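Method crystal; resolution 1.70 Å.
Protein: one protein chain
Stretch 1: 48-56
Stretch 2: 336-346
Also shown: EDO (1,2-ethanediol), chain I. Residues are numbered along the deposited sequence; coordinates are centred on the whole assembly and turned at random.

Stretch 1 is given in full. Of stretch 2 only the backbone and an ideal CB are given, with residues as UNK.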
ATOM      1  N   SER A  48      11.114  15.738  -5.515  1.00 17.51           N
ATOM      2  CA  SER A  48       9.913  16.018  -6.317  1.00 17.50           C
ATOM      3  C   SER A  48       8.597  15.740  -5.604  1.00 16.53           C
ATOM      4  O   SER A  48       7.715  16.600  -5.543  1.00 16.42           O
ATOM      5  CB  SER A  48       9.963  15.234  -7.623  1.00 18.75           C
ATOM      6  OG  SER A  48       8.923  15.673  -8.504  1.00 20.22           O
ATOM      7  N   ASP A  49       8.453  14.530  -5.085  1.00 15.37           N
ATOM      8  CA  ASP A  49       7.174  14.083  -4.499  1.00 15.01           C
ATOM      9  C   ASP A  49       7.448  13.015  -3.443  1.00 14.09           C
ATOM     10  O   ASP A  49       8.340  12.209  -3.615  1.00 14.01           O
ATOM     11  CB  ASP A  49       6.265  13.524  -5.586  1.00 15.83           C
ATOM     12  CG  ASP A  49       5.840  14.583  -6.613  1.00 16.54           C
ATOM     13  OD1 ASP A  49       4.939  15.383  -6.299  1.00 17.12           O
ATOM     14  OD2 ASP A  49       6.411  14.606  -7.739  1.00 17.88           O
ATOM     15  N   THR A  50       6.673  13.020  -2.366  1.00 13.43           N
ATOM     16  CA  THR A  50       6.809  12.064  -1.264  1.00 12.79           C
ATOM     17  C   THR A  50       5.398  11.605  -0.926  1.00 12.88           C
ATOM     18  O   THR A  50       4.597  12.393  -0.416  1.00 12.85           O
ATOM     19  CB  THR A  50       7.462  12.704  -0.017  1.00 12.72           C
ATOM     20  OG1 THR A  50       6.783  13.923   0.325  1.00 12.88           O
ATOM     21  CG2 THR A  50       8.950  12.974  -0.277  1.00 12.78           C
ATOM     22  N   PHE A  51       5.087  10.335  -1.214  1.00 12.53           N
ATOM     23  CA  PHE A  51       3.689   9.905  -1.183  1.00 12.45           C
ATOM     24  C   PHE A  51       3.580   8.410  -0.871  1.00 12.37           C
ATOM     25  O   PHE A  51       4.472   7.890  -0.204  1.00 12.64           O
ATOM     26  CB  PHE A  51       2.975  10.356  -2.498  1.00 12.74           C
ATOM     27  CG  PHE A  51       3.595   9.837  -3.797  1.00 12.89           C
ATOM     28  CD1 PHE A  51       4.840  10.312  -4.264  1.00 12.96           C
ATOM     29  CD2 PHE A  51       2.882   8.979  -4.619  1.00 12.97           C
ATOM     30  CE1 PHE A  51       5.372   9.861  -5.450  1.00 13.48           C
ATOM     31  CE2 PHE A  51       3.407   8.536  -5.842  1.00 13.51           C
ATOM     32  CZ  PHE A  51       4.646   8.975  -6.265  1.00 13.48           C
ATOM     33  N   ASN A  52       2.445   7.795  -1.231  1.00 12.34           N
ATOM     34  CA  ASN A  52       2.161   6.337  -1.141  1.00 12.04           C
ATOM     35  C   ASN A  52       3.017   5.591  -0.132  1.00 11.79           C
ATOM     36  O   ASN A  52       3.980   4.914  -0.499  1.00 12.34           O
ATOM     37  CB  ASN A  52       2.234   5.706  -2.526  1.00 12.55           C
ATOM     38  CG  ASN A  52       1.146   6.219  -3.441  1.00 12.56           C
ATOM     39  OD1 ASN A  52       0.378   7.094  -3.029  1.00 12.86           O
ATOM     40  ND2 ASN A  52       1.071   5.700  -4.679  1.00 12.89           N
ATOM     41  N   PRO A  53       2.660   5.712   1.141  1.00 12.03           N
ATOM     42  CA  PRO A  53       3.547   5.257   2.216  1.00 11.71           C
ATOM     43  C   PRO A  53       3.148   3.921   2.840  1.00 11.79           C
ATOM     44  O   PRO A  53       1.957   3.617   2.962  1.00 12.03           O
ATOM     45  CB  PRO A  53       3.362   6.355   3.254  1.00 11.83           C
ATOM     46  CG  PRO A  53       1.883   6.684   3.145  1.00 12.14           C
ATOM     47  CD  PRO A  53       1.606   6.618   1.655  1.00 11.91           C
ATOM     48  N   ALA A  54       4.144   3.167   3.276  1.00 11.22           N
ATOM     49  CA  ALA A  54       3.917   2.056   4.187  1.00 10.54           C
ATOM     50  C   ALA A  54       4.071   2.563   5.609  1.00 10.48           C
ATOM     51  O   ALA A  54       4.699   3.602   5.827  1.00 10.61           O
ATOM     52  CB  ALA A  54       4.908   0.966   3.946  1.00 10.54           C
ATOM     53  N   ALA A  55       3.466   1.863   6.569  1.00 10.21           N
ATOM     54  CA  ALA A  55       3.647   2.183   7.970  1.00 10.25           C
ATOM     55  C   ALA A  55       3.682   0.932   8.812  1.00 10.42           C
ATOM     56  O   ALA A  55       3.034  -0.077   8.496  1.00 10.47           O
ATOM     57  CB  ALA A  55       2.536   3.105   8.493  1.00 10.45           C
ATOM     58  N   THR A  56       4.458   1.002   9.872  1.00 10.04           N
ATOM     59  CA  THR A  56       4.531  -0.090  10.812  1.00 10.51           C
ATOM     60  C   THR A  56       4.971   0.459  12.174  1.00 10.91           C
ATOM     61  O   THR A  56       5.108   1.670  12.352  1.00 11.33           O
ATOM     62  CB  THR A  56       5.404  -1.269  10.292  1.00 10.39           C
ATOM     63  OG1 THR A  56       5.162  -2.442  11.083  1.00 10.94           O
ATOM     64  CG2 THR A  56       6.925  -0.923  10.268  1.00 10.64           C
ATOM     65  N   UNK A 336      -3.813   6.153   9.984  1.00 12.45           N
ATOM     66  CA  UNK A 336      -3.923   5.794   8.567  1.00 11.96           C
ATOM     67  C   UNK A 336      -3.105   6.778   7.733  1.00 11.79           C
ATOM     68  O   UNK A 336      -3.340   7.971   7.808  1.00 12.27           O
ATOM     69  CB  UNK A 336      -5.384   5.787   8.114  1.00 11.96           C
ATOM     70  N   UNK A 337      -2.111   6.261   6.993  1.00 11.52           N
ATOM     71  CA  UNK A 337      -1.201   7.066   6.178  1.00 11.01           C
ATOM     72  C   UNK A 337      -1.548   6.864   4.712  1.00 11.24           C
ATOM     73  O   UNK A 337      -1.721   5.727   4.263  1.00 10.51           O
ATOM     74  CB  UNK A 337       0.259   6.697   6.447  1.00 11.01           C
ATOM     75  N   UNK A 338      -1.682   7.975   3.996  1.00 11.34           N
ATOM     76  CA  UNK A 338      -2.107   7.921   2.627  1.00 11.50           C
ATOM     77  C   UNK A 338      -1.364   8.916   1.748  1.00 12.06           C
ATOM     78  O   UNK A 338      -0.888   9.974   2.214  1.00 12.89           O
ATOM     79  CB  UNK A 338      -3.614   8.170   2.545  1.00 11.50           C
ATOM     80  N   UNK A 339      -1.273   8.581   0.468  1.00 11.57           N
ATOM     81  CA  UNK A 339      -0.689   9.475  -0.524  1.00 11.92           C
ATOM     82  C   UNK A 339      -1.714  10.544  -0.884  1.00 12.52           C
ATOM     83  O   UNK A 339      -2.917  10.260  -0.955  1.00 12.76           O
ATOM     84  CB  UNK A 339      -0.242   8.704  -1.768  1.00 11.92           C
ATOM     85  N   UNK A 340      -1.239  11.758  -1.131  1.00 12.94           N
ATOM     86  CA  UNK A 340      -2.092  12.900  -1.533  1.00 13.59           C
ATOM     87  C   UNK A 340      -1.736  13.320  -2.938  1.00 13.96           C
ATOM     88  O   UNK A 340      -0.683  13.936  -3.161  1.00 13.74           O
ATOM     89  CB  UNK A 340      -1.935  14.082  -0.574  1.00 13.59           C
ATOM     90  N   UNK A 341      -2.584  12.936  -3.895  1.00 14.10           N
ATOM     91  CA  UNK A 341      -2.413  13.306  -5.310  1.00 14.62           C
ATOM     92  C   UNK A 341      -1.003  13.005  -5.857  1.00 14.50           C
ATOM     93  O   UNK A 341      -0.463  13.771  -6.663  1.00 14.90           O
ATOM     94  CB  UNK A 341      -2.714  14.796  -5.485  1.00 14.62           C
ATOM     95  N   UNK A 342      -0.433  11.873  -5.419  1.00 14.13           N
ATOM     96  CA  UNK A 342       0.917  11.417  -5.802  1.00 13.96           C
ATOM     97  C   UNK A 342       2.011  12.432  -5.449  1.00 14.10           C
ATOM     98  O   UNK A 342       3.066  12.475  -6.107  1.00 14.54           O
ATOM     99  CB  UNK A 342       0.960  11.130  -7.304  1.00 13.96           C
ATOM    100  N   UNK A 343       1.779  13.222  -4.401  1.00 14.09           N
ATOM    101  CA  UNK A 343       2.691  14.318  -4.071  1.00 14.33           C
ATOM    102  C   UNK A 343       3.101  14.470  -2.620  1.00 14.03           C
ATOM    103  O   UNK A 343       4.218  14.942  -2.360  1.00 13.96           O
ATOM    104  CB  UNK A 343       2.049  15.634  -4.515  1.00 14.33           C
ATOM    105  N   UNK A 344       2.199  14.143  -1.689  1.00 13.86           N
ATOM    106  CA  UNK A 344       2.454  14.286  -0.253  1.00 13.63           C
ATOM    107  C   UNK A 344       1.978  13.050   0.520  1.00 13.08           C
ATOM    108  O   UNK A 344       1.256  12.212  -0.025  1.00 13.27           O
ATOM    109  CB  UNK A 344       1.762  15.540   0.285  1.00 13.63           C
ATOM    110  N   UNK A 345       2.413  12.956   1.777  1.00 12.72           N
ATOM    111  CA  UNK A 345       1.848  12.006   2.725  1.00 12.07           C
ATOM    112  C   UNK A 345       0.997  12.750   3.760  1.00 12.16           C
ATOM    113  O   UNK A 345       1.428  13.768   4.317  1.00 12.88           O
ATOM    114  CB  UNK A 345       2.956  11.204   3.411  1.00 12.07           C
ATOM    115  N   UNK A 346      -0.184  12.214   4.031  1.00 12.18           N
ATOM    116  CA  UNK A 346      -1.077  12.711   5.082  1.00 12.40           C
ATOM    117  C   UNK A 346      -1.503  11.586   6.032  1.00 12.41           C
ATOM    118  O   UNK A 346      -1.307  10.398   5.726  1.00 11.83           O
ATOM    119  CB  UNK A 346      -2.312  13.365   4.460  1.00 12.40           C
TER
HETATM  120  C1  EDO I 394       1.592  -2.674   9.929  1.00 13.52           C
HETATM  121  O1  EDO I 394       2.404  -3.466  10.820  1.00 14.30           O
HETATM  122  C2  EDO I 394       0.249  -3.359   9.623  1.00 13.50           C
HETATM  123  O2  EDO I 394      -0.641  -2.544   8.819  1.00 12.64           O

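At position 336 the CA-to-CB bond points away from stretch 1 and nothing of it lies within 5.5 Å of the ideal CB, so stretch 1 sets no preference. The residue is Leu336, with chi1 t.

Position 337 is different. Its CB points toward stretch 1, 3.7 Å from Pro53 CG and 4.7 Å from Ala55 CB, and phi/psi of -107/131 is ordinary strand. Both neighbours are apolar, so a valine, isoleucine, leucine or aromatic would suit. The deposited residue is Tyr337, chi1 m: its CB packs on Pro53 CG at 3.7 Å, and its ring atom CD2 reaches Ala55 CB, also at 3.7 Å.

At 338 the direction alternates, as expected in a strand, and CB points away; many side chains would do. It is Tyr338, whose backbone pairs with 346 through N to O and O to N bonds, each 3.0 Å.

Position 339 again points toward stretch 1, but the space is taken. An ideal CB would sit 2.1 Å from Asn52 OD1, a clash, and 3.7 Å from Phe51 CB. Although phi/psi of -78/144 is open to any residue, the clash argues for glycine. Gly339 is found, and its CA lies 3.6 Å from Asn52 OD1.

Positions 340 and 341 have no atom of stretch 1 within 5.5 Å of their ideal CB. The first is Cys340, chi1 m. At the second, phi/psi of 51/38 is left-handed, which favours glycine, asparagine or aspartate, yet Ala341 occupies it.

Position 342 is also left-handed (58/29), so the same three residues are natural candidates. Its CB points sideways, 3.9 Å from Phe51 CE2, where a short side chain could lie against the ring. Asp342 fits: CB stands 4.2 Å from the Phe51 ring centroid, 29° off the normal, an off-centre CH-pi contact. Its carboxylate joins stretch 1 through water 2, which donates to Asp342 OD1 at 2.7 Å and to Asn52 OD1 at 2.9 Å.

At 343 the CB points away overall, but lies 3.4 Å from Asp49 OD1. A small donor, serine or threonine, would suit this acceptor. Ser343, chi1 m, donates from OG to Asp49 OD1 at 2.8 Å. The backbone adds a second link independent of side chain: Thr50 N donates to Ser343 O at 3.1 Å, with a nearly straight angle of 170°.

At 344 the CB points away, its nearest visible neighbour being Thr50 O at 4.3 Å, so size is little restricted from this side. The residue is Phe344, chi1 m; its carbonyl O meets Phe51 CA at 3.5 Å in a CA-H...O contact.

Position 345 points sideways, with Thr50 O 4.3 Å from the ideal CB and, beyond it, Pro53 CG at 4.7 Å and Phe51 CA at 4.8 Å. Those carbons favour a compact apolar side chain, such as valine or isoleucine. Val345, chi1 t, packs CG1 against Pro53 CG at 3.8 Å; its CG2 approaches Phe51 CA at 3.6 Å and also lies close to the proline ring.

Position 346 points away and is unconstrained here; it is Ala346.

Stretch 2 336-346: LYYGCADSFVA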
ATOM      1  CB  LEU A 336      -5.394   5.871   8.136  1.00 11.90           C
ATOM      2  CG  LEU A 336      -5.697   5.608   6.668  1.00 11.91           C
ATOM      3  CD1 LEU A 336      -5.395   4.133   6.310  1.00 11.43           C
ATOM      4  CD2 LEU A 336      -7.130   6.002   6.318  1.00 12.27           C
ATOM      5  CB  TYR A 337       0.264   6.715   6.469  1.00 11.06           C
ATOM      6  CG  TYR A 337       0.586   7.099   7.896  1.00 10.76           C
ATOM      7  CD1 TYR A 337       0.868   8.424   8.237  1.00 10.90           C
ATOM      8  CD2 TYR A 337       0.483   6.172   8.925  1.00 10.92           C
ATOM      9  CE1 TYR A 337       1.092   8.789   9.558  1.00 11.35           C
ATOM     10  CE2 TYR A 337       0.694   6.536  10.263  1.00 11.48           C
ATOM     11  CZ  TYR A 337       1.008   7.843  10.573  1.00 11.43           C
ATOM     12  OH  TYR A 337       1.183   8.184  11.904  1.00 12.20           O
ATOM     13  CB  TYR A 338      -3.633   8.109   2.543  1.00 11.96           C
ATOM     14  CG  TYR A 338      -4.196   9.398   3.119  1.00 12.20           C
ATOM     15  CD1 TYR A 338      -4.537   9.498   4.460  1.00 12.70           C
ATOM     16  CD2 TYR A 338      -4.439  10.492   2.304  1.00 12.72           C
ATOM     17  CE1 TYR A 338      -5.066  10.656   4.988  1.00 12.78           C
ATOM     18  CE2 TYR A 338      -4.972  11.668   2.812  1.00 13.12           C
ATOM     19  CZ  TYR A 338      -5.295  11.736   4.148  1.00 13.26           C
ATOM     20  OH  TYR A 338      -5.829  12.882   4.674  1.00 14.51           O
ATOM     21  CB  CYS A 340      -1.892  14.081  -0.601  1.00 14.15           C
ATOM     22  SG  CYS A 340      -2.259  13.732   1.143  1.00 14.69           S
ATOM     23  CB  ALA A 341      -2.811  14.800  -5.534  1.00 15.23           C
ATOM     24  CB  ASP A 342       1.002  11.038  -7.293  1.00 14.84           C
ATOM     25  CG  ASP A 342       0.350   9.696  -7.613  1.00 15.24           C
ATOM     26  OD1 ASP A 342      -0.192   9.040  -6.696  1.00 15.41           O
ATOM     27  OD2 ASP A 342       0.461   9.291  -8.785  1.00 16.46           O
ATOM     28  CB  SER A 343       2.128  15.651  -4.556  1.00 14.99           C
ATOM     29  OG  SER A 343       2.182  15.724  -5.974  1.00 15.41           O
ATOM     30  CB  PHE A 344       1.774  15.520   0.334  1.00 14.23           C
ATOM     31  CG  PHE A 344       2.143  16.813  -0.369  1.00 15.33           C
ATOM     32  CD1 PHE A 344       3.287  17.495  -0.033  1.00 16.34           C
ATOM     33  CD2 PHE A 344       1.332  17.332  -1.369  1.00 16.17           C
ATOM     34  CE1 PHE A 344       3.630  18.688  -0.680  1.00 17.22           C
ATOM     35  CE2 PHE A 344       1.686  18.517  -2.027  1.00 17.30           C
ATOM     36  CZ  PHE A 344       2.829  19.183  -1.671  1.00 17.28           C
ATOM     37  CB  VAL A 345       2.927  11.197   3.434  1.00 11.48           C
ATOM     38  CG1 VAL A 345       2.282  10.262   4.495  1.00 11.08           C
ATOM     39  CG2 VAL A 345       3.751  10.401   2.400  1.00 11.60           C
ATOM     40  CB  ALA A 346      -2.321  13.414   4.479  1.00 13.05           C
TER
HETATM   41  O   HOH W   1       5.099  17.283  -3.821  1.00 20.46           O
HETATM   42  O   HOH W   2      -1.187   9.182  -4.235  1.00 13.52           O
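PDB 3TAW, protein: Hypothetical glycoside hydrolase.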